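Local structure of neutral ceramidase (Pseudomonas aeruginosa, 2ZWS) at residues 2-6 with 290-295; 42-46 with 237-241; 151-156 with 275-279; 170-174 with 420-424; 550-554 with 618-622. The protein hydrolyses the N-acyl linkage of ceramides to give sphingosine and a free fatty acid, and also runs the reverse synthesis, as a secreted zinc-dependent enzyme. All coordinates share one frame; numbering follows the deposited sequence.

Interaction 1. Residues 2-6 with 290-295; sequences DLPYR and EVLGEL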
# COMPACT_ATOMS: atom_id res chain seq x y z
N ASP A 2 7.13 -35.70 -1.25
CA ASP A 2 6.63 -35.14 -2.50
C ASP A 2 6.99 -33.65 -2.56
O ASP A 2 8.17 -33.30 -2.68
CB ASP A 2 5.12 -35.39 -2.69
CG ASP A 2 4.70 -35.43 -4.16
OD1 ASP A 2 3.47 -35.53 -4.43
OD2 ASP A 2 5.58 -35.38 -5.06
N LEU A 3 5.99 -32.78 -2.44
CA LEU A 3 6.14 -31.35 -2.79
C LEU A 3 7.07 -30.57 -1.86
O LEU A 3 7.09 -30.81 -0.65
CB LEU A 3 4.76 -30.70 -2.90
CG LEU A 3 3.95 -31.21 -4.09
CD1 LEU A 3 2.46 -30.96 -3.90
CD2 LEU A 3 4.42 -30.62 -5.40
N PRO A 4 7.87 -29.66 -2.44
CA PRO A 4 8.95 -29.00 -1.69
C PRO A 4 8.49 -27.97 -0.64
O PRO A 4 9.20 -27.74 0.35
CB PRO A 4 9.78 -28.31 -2.78
CG PRO A 4 8.86 -28.14 -3.94
CD PRO A 4 7.85 -29.26 -3.86
N TYR A 5 7.32 -27.37 -0.86
CA TYR A 5 6.84 -26.29 0.01
C TYR A 5 5.40 -26.53 0.39
O TYR A 5 4.70 -27.34 -0.24
CB TYR A 5 6.97 -24.93 -0.69
CG TYR A 5 8.38 -24.57 -1.06
CD1 TYR A 5 8.80 -24.60 -2.39
CD2 TYR A 5 9.31 -24.20 -0.09
CE1 TYR A 5 10.11 -24.27 -2.75
CE2 TYR A 5 10.62 -23.89 -0.43
CZ TYR A 5 11.01 -23.92 -1.76
OH TYR A 5 12.30 -23.60 -2.11
N ARG A 6 4.96 -25.82 1.42
CA ARG A 6 3.54 -25.59 1.61
C ARG A 6 3.36 -24.09 1.51
O ARG A 6 4.25 -23.32 1.88
CB ARG A 6 3.09 -26.09 2.98
CG ARG A 6 3.14 -27.60 3.11
CD ARG A 6 2.80 -28.00 4.54
NE ARG A 6 3.84 -27.63 5.51
CZ ARG A 6 4.86 -28.41 5.86
NH1 ARG A 6 4.99 -29.62 5.32
NH2 ARG A 6 5.75 -27.97 6.74
N GLU A 290 11.79 -23.07 -11.60
CA GLU A 290 11.25 -23.53 -10.32
C GLU A 290 12.15 -23.06 -9.17
O GLU A 290 13.38 -23.18 -9.25
CB GLU A 290 11.05 -25.04 -10.26
CG GLU A 290 10.36 -25.47 -8.98
CD GLU A 290 9.87 -26.89 -8.99
OE1 GLU A 290 10.26 -27.65 -9.90
OE2 GLU A 290 9.11 -27.25 -8.06
N VAL A 291 11.53 -22.53 -8.12
CA VAL A 291 12.24 -22.15 -6.89
C VAL A 291 12.43 -23.40 -6.04
O VAL A 291 11.48 -24.10 -5.71
CB VAL A 291 11.45 -21.07 -6.14
CG1 VAL A 291 12.12 -20.71 -4.79
CG2 VAL A 291 11.30 -19.83 -7.01
N LEU A 292 13.68 -23.68 -5.70
CA LEU A 292 14.05 -24.81 -4.87
C LEU A 292 15.12 -24.42 -3.86
O LEU A 292 16.00 -23.61 -4.15
CB LEU A 292 14.60 -25.96 -5.73
CG LEU A 292 13.61 -26.55 -6.75
CD1 LEU A 292 14.33 -27.49 -7.71
CD2 LEU A 292 12.44 -27.24 -6.04
N GLY A 293 15.03 -25.02 -2.68
CA GLY A 293 16.04 -24.79 -1.65
C GLY A 293 15.47 -24.21 -0.37
O GLY A 293 14.23 -24.07 -0.20
N GLU A 294 16.37 -23.86 0.54
CA GLU A 294 16.00 -23.50 1.90
C GLU A 294 15.23 -22.19 1.99
O GLU A 294 15.33 -21.34 1.11
CB GLU A 294 17.23 -23.44 2.79
CG GLU A 294 18.11 -22.26 2.55
CD GLU A 294 19.31 -22.18 3.50
OE1 GLU A 294 20.39 -21.82 3.01
OE2 GLU A 294 19.20 -22.44 4.71
N LEU A 295 14.48 -22.06 3.07
CA LEU A 295 13.97 -20.76 3.50
C LEU A 295 14.88 -20.27 4.63
O LEU A 295 15.29 -21.03 5.50
CB LEU A 295 12.54 -20.88 4.04
CG LEU A 295 11.47 -21.42 3.07
CD1 LEU A 295 10.10 -21.31 3.73
CD2 LEU A 295 11.50 -20.71 1.73
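Gly293 O receives the phenol of Tyr5 in the shortest polar bond between 2-6 and 290-295: Tyr5 OH donates to Gly293 O over 2.8 Å. The hydroxyl arrives bent, at 128° to the C=O bond and tilted 23° from the carbonyl plane. The ring is brought there by a first torsion of -61°, with Tyr5 CG anti to its own carbonyl carbon, which directs the phenol at the loop after strand 289-291. Around the ring the backbone oxygens lie at the rim: Val291 O sits in the ring plane, 3.3 Å from Tyr5 CE1, and the carbonyl of Gly293 is also near that plane. Leu295 CD2 approaches Tyr5 CE2 obliquely, at 3.9 Å, while Val291 CG1 comes within 3.9 Å of Tyr5 OH.

Strands 5-13 and 289-291 both pair antiparallel with strand 142-152, Tyr5 through Gly144 and Val291 through Leu146, and the phenol spans from the start of one to the chain leaving the other. The backbone angles of Gly293 would jam a CB against the preceding carbonyl O, which calls for glycine where the chain heads toward strand 295-303 of a second sheet. The buried ring thus lies where the two sheets of the N-terminal region approach each other, with Ile400 of strand 392-400 packing on both Val291 and Leu295. Toward the surface the contact thins: Pro4 CG touches Leu292 CD2 at 4.2 Å, and the carboxylate of Glu290, near the same proline, is engaged by Arg145.

Interaction 2. Residues 42-46 with 237-241; sequences ARAFV and FVAAF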
# COMPACT_ATOMS: atom_id res chain seq x y z
N ALA A 42 -5.13 -6.41 2.79
CA ALA A 42 -3.86 -7.04 3.08
C ALA A 42 -3.91 -8.44 2.45
O ALA A 42 -4.87 -9.18 2.64
CB ALA A 42 -3.65 -7.18 4.57
N ARG A 43 -2.87 -8.76 1.70
CA ARG A 43 -2.77 -10.07 1.01
C ARG A 43 -1.54 -10.75 1.56
O ARG A 43 -0.42 -10.25 1.41
CB ARG A 43 -2.64 -9.83 -0.50
CG ARG A 43 -3.95 -9.40 -1.17
CD ARG A 43 -3.76 -9.03 -2.65
NE ARG A 43 -5.04 -8.74 -3.32
CZ ARG A 43 -5.59 -7.52 -3.36
NH1 ARG A 43 -4.97 -6.50 -2.79
NH2 ARG A 43 -6.77 -7.33 -3.97
N ALA A 44 -1.75 -11.87 2.24
CA ALA A 44 -0.69 -12.57 2.97
C ALA A 44 -0.31 -13.86 2.29
O ALA A 44 -1.20 -14.62 1.84
CB ALA A 44 -1.13 -12.88 4.40
N PHE A 45 1.00 -14.13 2.29
CA PHE A 45 1.54 -15.32 1.61
C PHE A 45 2.44 -15.99 2.63
O PHE A 45 3.52 -15.49 2.93
CB PHE A 45 2.36 -14.92 0.38
CG PHE A 45 1.55 -14.20 -0.65
CD1 PHE A 45 1.20 -12.85 -0.47
CD2 PHE A 45 1.09 -14.87 -1.80
CE1 PHE A 45 0.44 -12.18 -1.43
CE2 PHE A 45 0.32 -14.19 -2.77
CZ PHE A 45 0.01 -12.85 -2.58
N VAL A 46 1.95 -17.09 3.17
CA VAL A 46 2.74 -17.89 4.11
C VAL A 46 3.44 -18.96 3.32
O VAL A 46 2.79 -19.64 2.52
CB VAL A 46 1.81 -18.58 5.18
CG1 VAL A 46 2.63 -19.46 6.08
CG2 VAL A 46 1.12 -17.52 6.02
N PHE A 237 -8.25 -17.03 -5.43
CA PHE A 237 -6.99 -16.55 -5.98
C PHE A 237 -6.56 -15.31 -5.21
O PHE A 237 -7.39 -14.43 -4.91
CB PHE A 237 -7.16 -16.20 -7.44
CG PHE A 237 -5.87 -16.11 -8.17
CD1 PHE A 237 -5.26 -14.88 -8.43
CD2 PHE A 237 -5.25 -17.27 -8.60
CE1 PHE A 237 -4.02 -14.82 -9.09
CE2 PHE A 237 -4.05 -17.22 -9.28
CZ PHE A 237 -3.43 -16.00 -9.53
N VAL A 238 -5.26 -15.25 -4.90
CA VAL A 238 -4.69 -14.02 -4.32
C VAL A 238 -3.54 -13.56 -5.19
O VAL A 238 -2.56 -14.28 -5.39
CB VAL A 238 -4.23 -14.22 -2.86
CG1 VAL A 238 -3.67 -12.91 -2.28
CG2 VAL A 238 -5.42 -14.74 -2.00
N ALA A 239 -3.68 -12.34 -5.69
CA ALA A 239 -2.65 -11.69 -6.52
C ALA A 239 -2.22 -10.39 -5.86
O ALA A 239 -3.02 -9.48 -5.69
CB ALA A 239 -3.19 -11.36 -7.89
N ALA A 240 -0.95 -10.33 -5.48
CA ALA A 240 -0.37 -9.08 -4.94
C ALA A 240 0.47 -8.39 -6.03
O ALA A 240 1.27 -9.03 -6.70
CB ALA A 240 0.51 -9.37 -3.70
N PHE A 241 0.29 -7.08 -6.17
CA PHE A 241 1.17 -6.27 -6.99
C PHE A 241 1.96 -5.37 -6.05
O PHE A 241 1.40 -4.42 -5.45
CB PHE A 241 0.37 -5.48 -8.03
CG PHE A 241 -0.05 -6.35 -9.17
CD1 PHE A 241 -1.12 -7.22 -9.00
CD2 PHE A 241 0.66 -6.36 -10.37
CE1 PHE A 241 -1.51 -8.09 -10.03
CE2 PHE A 241 0.27 -7.22 -11.41
CZ PHE A 241 -0.79 -8.10 -11.22
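Strands 41-49 and 238-242 belong to one branched or curled mixed sheet of the N-terminal region without being paired neighbours, and they meet here at a steep angle. Their short axes pass 7.6 Å apart with N-to-C directions at 107°, and the contact is made mainly by side chains, partly against backbone.

Val238 CG1 is the shared apolar contact point: it lies 3.7 Å from Arg43 CG and equally close to Phe45 CZ. Its first torsion of -179° sets CG1 anti to the backbone N, which places this methyl, rather than CG2, between the two residues of the other strand. Phe45 and Val238 run past one another in opposite senses, and the same end of the ring also meets the methyl of Ala240, with Phe45 CE1 3.6 Å from Ala240 CB. Phe187 meets the same ring and adds to this aromatic packing.

Arg43 stretches over the strand with its chain extended from CG to NE, so that its methylenes cover Val238 and its charged end passes beyond Ala239. That end is held by two carboxylates, Glu228 at NE and Asp62 at NH1, leaving a buried guanidinium with its charge probably well compensated. Glu228 also accepts from the backbone N of Ala239, tying the arginine and the strand to helix 218-231. Ala240 lies beside Asn60, an inferred substrate-binding residue, so the packing probably lies close to the substrate site. Ala239 O accepts a hydrogen bond from Ser224 OG; Arg43 CD and NE each rest 3.2 Å from Ala239 O, but NE is too badly angled to bond.

Interaction 3. Residues 151-156 with 275-279; sequences GELRNA and RQFAK. With GOL (glycerol), chain L.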
# COMPACT_ATOMS: atom_id res chain seq x y z
N GLY A 151 10.45 -10.30 -16.60
CA GLY A 151 10.30 -9.77 -17.96
C GLY A 151 10.33 -8.26 -17.94
O GLY A 151 10.30 -7.65 -16.87
N GLU A 152 10.35 -7.68 -19.13
CA GLU A 152 10.49 -6.25 -19.24
C GLU A 152 9.16 -5.62 -19.61
O GLU A 152 8.54 -5.97 -20.63
CB GLU A 152 11.58 -5.87 -20.26
CG GLU A 152 12.99 -6.27 -19.82
CD GLU A 152 14.10 -5.39 -20.43
OE1 GLU A 152 13.82 -4.64 -21.39
OE2 GLU A 152 15.25 -5.46 -19.94
N LEU A 153 8.72 -4.69 -18.77
CA LEU A 153 7.45 -3.97 -19.00
C LEU A 153 7.80 -2.53 -19.41
O LEU A 153 8.31 -1.77 -18.59
CB LEU A 153 6.57 -4.02 -17.72
CG LEU A 153 5.29 -3.18 -17.70
CD1 LEU A 153 4.41 -3.50 -18.94
CD2 LEU A 153 4.52 -3.43 -16.39
N ARG A 154 7.53 -2.18 -20.68
CA ARG A 154 8.06 -0.94 -21.29
C ARG A 154 7.31 0.38 -21.08
O ARG A 154 7.94 1.44 -20.92
CB ARG A 154 8.16 -1.09 -22.82
CG ARG A 154 8.97 -2.23 -23.33
CD ARG A 154 9.13 -2.12 -24.86
NE ARG A 154 7.87 -2.11 -25.63
CZ ARG A 154 7.15 -3.18 -25.92
NH1 ARG A 154 7.53 -4.40 -25.52
NH2 ARG A 154 6.03 -3.06 -26.63
N ASN A 155 5.98 0.31 -21.15
CA ASN A 155 5.08 1.46 -21.41
C ASN A 155 4.13 1.77 -20.22
O ASN A 155 3.10 2.46 -20.38
CB ASN A 155 4.25 1.07 -22.65
CG ASN A 155 3.49 2.24 -23.27
OD1 ASN A 155 4.02 3.34 -23.43
ND2 ASN A 155 2.24 1.97 -23.66
N ALA A 156 4.47 1.27 -19.04
CA ALA A 156 3.60 1.48 -17.86
C ALA A 156 4.07 2.63 -16.95
O ALA A 156 3.28 3.16 -16.15
CB ALA A 156 3.46 0.17 -17.06
N ARG A 275 -1.89 -2.75 -17.73
CA ARG A 275 -0.55 -2.94 -18.31
C ARG A 275 0.33 -3.80 -17.41
O ARG A 275 1.01 -4.72 -17.87
CB ARG A 275 0.11 -1.59 -18.60
CG ARG A 275 -0.56 -0.86 -19.75
CD ARG A 275 0.03 0.49 -19.99
NE ARG A 275 -0.81 1.22 -20.94
CZ ARG A 275 -0.57 2.44 -21.42
NH1 ARG A 275 0.52 3.12 -21.06
NH2 ARG A 275 -1.45 2.98 -22.26
N GLN A 276 0.21 -3.58 -16.10
CA GLN A 276 0.97 -4.38 -15.12
C GLN A 276 0.44 -5.80 -15.07
O GLN A 276 1.21 -6.75 -15.07
CB GLN A 276 0.91 -3.76 -13.72
CG GLN A 276 1.63 -2.43 -13.67
CD GLN A 276 1.45 -1.75 -12.35
OE1 GLN A 276 2.14 -2.07 -11.40
NE2 GLN A 276 0.49 -0.84 -12.27
N PHE A 277 -0.88 -5.92 -15.01
CA PHE A 277 -1.51 -7.23 -14.99
C PHE A 277 -1.05 -8.07 -16.19
O PHE A 277 -0.72 -9.25 -16.04
CB PHE A 277 -3.04 -7.15 -15.03
CG PHE A 277 -3.66 -8.45 -15.41
CD1 PHE A 277 -3.73 -9.48 -14.48
CD2 PHE A 277 -4.04 -8.70 -16.71
CE1 PHE A 277 -4.22 -10.76 -14.85
CE2 PHE A 277 -4.54 -9.95 -17.09
CZ PHE A 277 -4.62 -10.99 -16.16
N ALA A 278 -1.07 -7.47 -17.39
CA ALA A 278 -0.84 -8.25 -18.60
C ALA A 278 0.56 -8.86 -18.57
O ALA A 278 0.76 -10.03 -18.91
CB ALA A 278 -1.09 -7.44 -19.85
N LYS A 279 1.52 -8.07 -18.10
CA LYS A 279 2.89 -8.56 -18.01
C LYS A 279 3.04 -9.64 -16.95
O LYS A 279 3.74 -10.64 -17.18
CB LYS A 279 3.89 -7.40 -17.80
CG LYS A 279 5.38 -7.82 -17.96
CD LYS A 279 5.65 -8.22 -19.41
CE LYS A 279 7.06 -8.66 -19.69
NZ LYS A 279 7.15 -8.71 -21.18
C1 GOL L . 5.22 -5.60 -23.51
O1 GOL L . 6.02 -6.54 -22.82
C2 GOL L . 5.09 -4.38 -22.61
O2 GOL L . 6.35 -4.02 -22.17
C3 GOL L . 4.56 -3.15 -23.32
O3 GOL L . 4.78 -2.06 -22.46
O HOH W 1 9.83 -9.52 -21.29
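Lys279 and Arg275, one turn apart on helix 265-286, reach across to the carbonyls of the chain that leaves strand 142-152 of the large mixed sheet. Arg275 makes the firmer bond: NH1 gives a proton to Asn155 O over 2.7 Å, nearly in line with the C=O bond (160°) but bent at the hydrogen (135°). Asn252 is a second donor to Asn155 O, and Arg275 NE is engaged by Glu271 of its own helix. ND2 of Asn155 lies over one guanidinium face near its rim, the two planes 14° apart; ND2 and NH1 are both donors and do not bond.

The ammonium of Lys279 has several partners. It bonds only weakly to Glu152 O, at 3.1 Å from NZ, but a water lies 2.8 Å from NZ and also accepts from Glu152 N, while Glu282 supplies a countercharge. The bend at chi2 brings CE against Gly151, whose lack of a side chain leaves room for it.

A glycerol, probably from the crystallisation liquor, takes up two backbone N-H groups and the lysine ammonium. Its O2 accepts from Arg154 N at 2.6 Å. Glycerol O3 accepts from Asn155 N at 3.0 Å, and O1 from Lys279 NZ.

Buried Gln276 is satisfied too: OE1 accepts from Lys220, and NE2 donates to Asn219 and Ile272 O. Leu153 supplies the apolar centre. Its CB meets Lys279 CG, and both branches lie against the helix backbone, CD1 3.8 Å from Arg275 O and CD2 3.9 Å from Gln276 CA.

Interaction 4. Residues 170-174 with 420-424; sequences DIAGY and IRRAV. Unlike the reference sequence in segment 170-174: Ala172 (reference Val).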
# COMPACT_ATOMS: atom_id res chain seq x y z
N ASP A 170 26.44 5.21 -14.03
CA ASP A 170 26.28 3.77 -14.21
C ASP A 170 24.86 3.35 -14.64
O ASP A 170 24.28 2.44 -14.04
CB ASP A 170 26.66 3.06 -12.89
CG ASP A 170 25.71 3.41 -11.71
OD1 ASP A 170 25.18 4.54 -11.64
OD2 ASP A 170 25.52 2.54 -10.82
N ILE A 171 24.33 3.97 -15.68
CA ILE A 171 22.92 3.73 -16.04
C ILE A 171 22.67 2.86 -17.28
O ILE A 171 21.59 2.94 -17.86
CB ILE A 171 22.09 5.04 -16.14
CG1 ILE A 171 22.55 5.92 -17.31
CG2 ILE A 171 22.16 5.79 -14.84
CD1 ILE A 171 21.58 7.04 -17.66
N ALA A 172 23.64 2.05 -17.68
CA ALA A 172 23.40 1.11 -18.78
C ALA A 172 22.25 0.17 -18.44
O ALA A 172 22.21 -0.39 -17.35
CB ALA A 172 24.65 0.31 -19.10
N GLY A 173 21.31 0.04 -19.37
CA GLY A 173 20.09 -0.75 -19.14
C GLY A 173 18.97 0.08 -18.52
O GLY A 173 17.86 -0.41 -18.37
N TYR A 174 19.26 1.33 -18.17
CA TYR A 174 18.29 2.25 -17.56
C TYR A 174 18.38 3.65 -18.18
O TYR A 174 18.10 4.65 -17.52
CB TYR A 174 18.51 2.34 -16.03
CG TYR A 174 18.52 0.98 -15.36
CD1 TYR A 174 19.72 0.33 -15.07
CD2 TYR A 174 17.33 0.33 -15.05
CE1 TYR A 174 19.74 -0.92 -14.50
CE2 TYR A 174 17.34 -0.92 -14.47
CZ TYR A 174 18.54 -1.54 -14.19
OH TYR A 174 18.51 -2.80 -13.62
N ILE A 420 21.95 -1.48 -4.85
CA ILE A 420 21.86 -2.38 -3.71
C ILE A 420 21.64 -3.82 -4.18
O ILE A 420 22.31 -4.73 -3.73
CB ILE A 420 20.78 -1.94 -2.72
CG1 ILE A 420 21.17 -0.57 -2.13
CG2 ILE A 420 20.63 -2.98 -1.61
CD1 ILE A 420 20.11 0.07 -1.24
N ARG A 421 20.74 -3.99 -5.15
CA ARG A 421 20.49 -5.29 -5.75
C ARG A 421 21.79 -5.92 -6.27
O ARG A 421 22.08 -7.08 -5.98
CB ARG A 421 19.51 -5.11 -6.89
CG ARG A 421 18.43 -6.15 -6.94
CD ARG A 421 17.73 -6.04 -8.27
NE ARG A 421 17.10 -4.75 -8.46
CZ ARG A 421 16.63 -4.29 -9.63
NH1 ARG A 421 16.75 -5.01 -10.75
NH2 ARG A 421 16.03 -3.11 -9.67
N ARG A 422 22.56 -5.15 -7.03
CA ARG A 422 23.84 -5.60 -7.60
C ARG A 422 24.81 -6.03 -6.51
O ARG A 422 25.49 -7.05 -6.62
CB ARG A 422 24.50 -4.49 -8.41
CG ARG A 422 23.86 -4.22 -9.75
CD ARG A 422 24.44 -2.98 -10.40
NE ARG A 422 23.83 -2.80 -11.71
CZ ARG A 422 23.85 -1.68 -12.41
NH1 ARG A 422 24.45 -0.59 -11.94
NH2 ARG A 422 23.25 -1.65 -13.59
N ALA A 423 24.89 -5.20 -5.46
CA ALA A 423 25.86 -5.44 -4.38
C ALA A 423 25.48 -6.71 -3.61
O ALA A 423 26.34 -7.52 -3.28
CB ALA A 423 25.91 -4.25 -3.47
N VAL A 424 24.18 -6.87 -3.35
CA VAL A 424 23.68 -8.06 -2.67
C VAL A 424 23.84 -9.32 -3.52
O VAL A 424 24.29 -10.36 -3.02
CB VAL A 424 22.23 -7.86 -2.20
CG1 VAL A 424 21.57 -9.21 -1.78
CG2 VAL A 424 22.19 -6.83 -1.07
O HOH W 2 16.06 -4.06 -13.34
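Arg422 extends from helix 414-428 into the mouth of the loop 170-174, its guanidinium lying between the carboxylate of Asp170 and the ring of Tyr174. Arg422 and Arg421 are each modelled in two conformations, and their contacts here belong to one of them and are tentative. The Arg422 chain is extended from CG to NE, which carries the charge well beyond the helix surface. NH1 forms a long salt bridge of 3.5 Å with Asp170 OD2, the two flat groups turned 70° apart, so the carboxylate does not pair side by side with the guanidinium. NH2 meets the tyrosine at its edge, in the ring plane and 3.7 Å from Tyr174 CE1; this is not a cation-pi stack.

Ile171 to Tyr174 form a type II beta turn, closed by Tyr174 N on Ile171 O and carrying Gly173 at its third position. A water 2.8 Å from both Tyr174 OH and Arg421 NH1 joins phenol and arginine. Arg421 NH2 is anchored separately by Asp179 and Asn245, and Asp170 OD2 has Arg419 as its stronger partner.

The Arg421 and Arg422 links are thus ionic and water-mediated, beside the packing of Tyr174 on Val414 and Val418, and probably allow both arginines some movement.

Interaction 5. Residues 550-554 with 618-622; sequences KNDLR and YGNAK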
# COMPACT_ATOMS: atom_id res chain seq x y z
N LYS A 550 -17.76 7.07 9.52
CA LYS A 550 -16.81 6.96 10.66
C LYS A 550 -17.39 6.13 11.80
O LYS A 550 -16.64 5.61 12.64
CB LYS A 550 -16.40 8.32 11.24
CG LYS A 550 -15.27 9.00 10.52
CD LYS A 550 -14.97 10.40 11.14
CE LYS A 550 -13.74 10.97 10.47
NZ LYS A 550 -13.39 12.30 11.01
N ASN A 551 -18.71 6.01 11.84
CA ASN A 551 -19.36 5.24 12.92
C ASN A 551 -19.01 3.74 12.89
O ASN A 551 -18.94 3.11 13.93
CB ASN A 551 -20.88 5.37 12.86
CG ASN A 551 -21.36 6.75 13.23
OD1 ASN A 551 -20.81 7.43 14.13
ND2 ASN A 551 -22.40 7.19 12.54
N ASP A 552 -18.80 3.19 11.69
CA ASP A 552 -18.48 1.77 11.53
C ASP A 552 -17.83 1.60 10.15
O ASP A 552 -18.42 1.97 9.14
CB ASP A 552 -19.74 0.90 11.67
CG ASP A 552 -19.43 -0.58 11.85
OD1 ASP A 552 -18.63 -1.15 11.07
OD2 ASP A 552 -19.97 -1.18 12.81
N LEU A 553 -16.64 1.02 10.10
CA LEU A 553 -15.91 0.83 8.82
C LEU A 553 -16.52 -0.24 7.94
O LEU A 553 -16.15 -0.39 6.77
CB LEU A 553 -14.48 0.43 9.10
CG LEU A 553 -13.74 1.34 10.06
CD1 LEU A 553 -12.29 0.90 10.21
CD2 LEU A 553 -13.77 2.72 9.57
N ARG A 554 -17.42 -1.02 8.55
CA ARG A 554 -18.06 -2.14 7.86
C ARG A 554 -17.02 -3.13 7.30
O ARG A 554 -17.10 -3.59 6.17
CB ARG A 554 -19.07 -1.64 6.82
CG ARG A 554 -20.15 -0.78 7.48
CD ARG A 554 -21.45 -0.71 6.70
NE ARG A 554 -22.16 -1.99 6.66
CZ ARG A 554 -22.92 -2.47 7.64
NH1 ARG A 554 -23.51 -3.65 7.48
NH2 ARG A 554 -23.06 -1.79 8.78
N TYR A 618 -26.31 -0.31 3.33
CA TYR A 618 -26.08 -0.56 4.76
C TYR A 618 -25.22 0.57 5.30
O TYR A 618 -24.22 0.92 4.68
CB TYR A 618 -25.31 -1.86 4.96
CG TYR A 618 -25.93 -3.11 4.40
CD1 TYR A 618 -26.64 -3.96 5.24
CD2 TYR A 618 -25.79 -3.46 3.06
CE1 TYR A 618 -27.19 -5.14 4.75
CE2 TYR A 618 -26.33 -4.63 2.56
CZ TYR A 618 -27.05 -5.46 3.42
OH TYR A 618 -27.60 -6.65 2.95
N GLY A 619 -25.59 1.13 6.45
CA GLY A 619 -24.82 2.20 7.11
C GLY A 619 -25.00 2.14 8.62
O GLY A 619 -25.56 1.18 9.15
N ASN A 620 -24.52 3.17 9.31
CA ASN A 620 -24.60 3.23 10.77
C ASN A 620 -24.81 4.66 11.19
O ASN A 620 -24.25 5.58 10.57
CB ASN A 620 -23.32 2.65 11.43
CG ASN A 620 -23.07 1.20 11.03
OD1 ASN A 620 -22.54 0.94 9.95
ND2 ASN A 620 -23.49 0.24 11.89
N ALA A 621 -25.61 4.86 12.23
CA ALA A 621 -25.91 6.20 12.72
C ALA A 621 -25.65 6.36 14.21
O ALA A 621 -25.81 5.40 14.96
CB ALA A 621 -27.36 6.56 12.40
N LYS A 622 -25.23 7.55 14.64
CA LYS A 622 -24.90 7.82 16.06
C LYS A 622 -25.97 8.74 16.70
O LYS A 622 -26.32 9.80 16.15
CB LYS A 622 -23.53 8.51 16.16
CG LYS A 622 -23.04 8.74 17.62
CD LYS A 622 -21.76 9.58 17.60
CE LYS A 622 -21.30 9.92 19.00
NZ LYS A 622 -19.91 10.48 19.00
O HOH W 3 -21.01 2.99 8.97
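Asn620 is packed closely among Asn551, Asp552 and Arg554, whereas Lys622 and Tyr618, at the two ends of the strand segment, send their tips away from the loop 550-554. In the tight centre, Asp552 CB presses on Asn620 OD1 at 3.3 Å, with the carboxylate and amide planes only 17° apart. The same oxygen accepts from Arg554 NH2 over 3.0 Å, the acceptor lying in the guanidinium plane, and a water sits 2.7 Å from Asn620 OD1. Arg554 is bent at chi3 (68°), which lays one guanidinium face over Tyr618 CB. At the other end Asn551 ND2 donates to Asn620 O at 3.1 Å, above the carbonyl plane.

An Asx turn, Asp552 OD1 accepting from Arg554 N, closes the loop between the two residues. At the looser ends, Lys622 CB lies 3.6 Å from Asn551 OD1, while its ammonium bonds to Val512 O, and Tyr618 OH turns to Glu561.

Strand 611-622 belongs to the C-terminal beta-sandwich, and its end enters the region required for correct folding and localization. Glu631 pairs with Arg554 and Asp515 with Asn551; Glu631 probably offsets the arginine's charge, the more needed as Lys557 is near.

Overall arrangement
Interactions 1 to 4 lie in the N-terminal catalytic region, and interaction 5 in the C-terminal beta-sandwich, its centre about 49 Å from that of interaction 4. Interactions 1, 2 and 3 all reach the branched or curled sheet, through neighbouring strands 5-13 and 41-49 and through strand 142-152. Interactions 2 and 3 have centres about 19 Å apart and touch, Phe241 packing on Gln276 and Phe277 of helix 265-286, which leads on to strand 289-291 of interaction 1. Interactions 3 and 4 have about 20 Å between centres. In sequence, interaction 1 encloses interactions 2 and 3, interaction 4 alternates with all three, and interaction 5 follows; strand 32-36 and His37 tie the two regions.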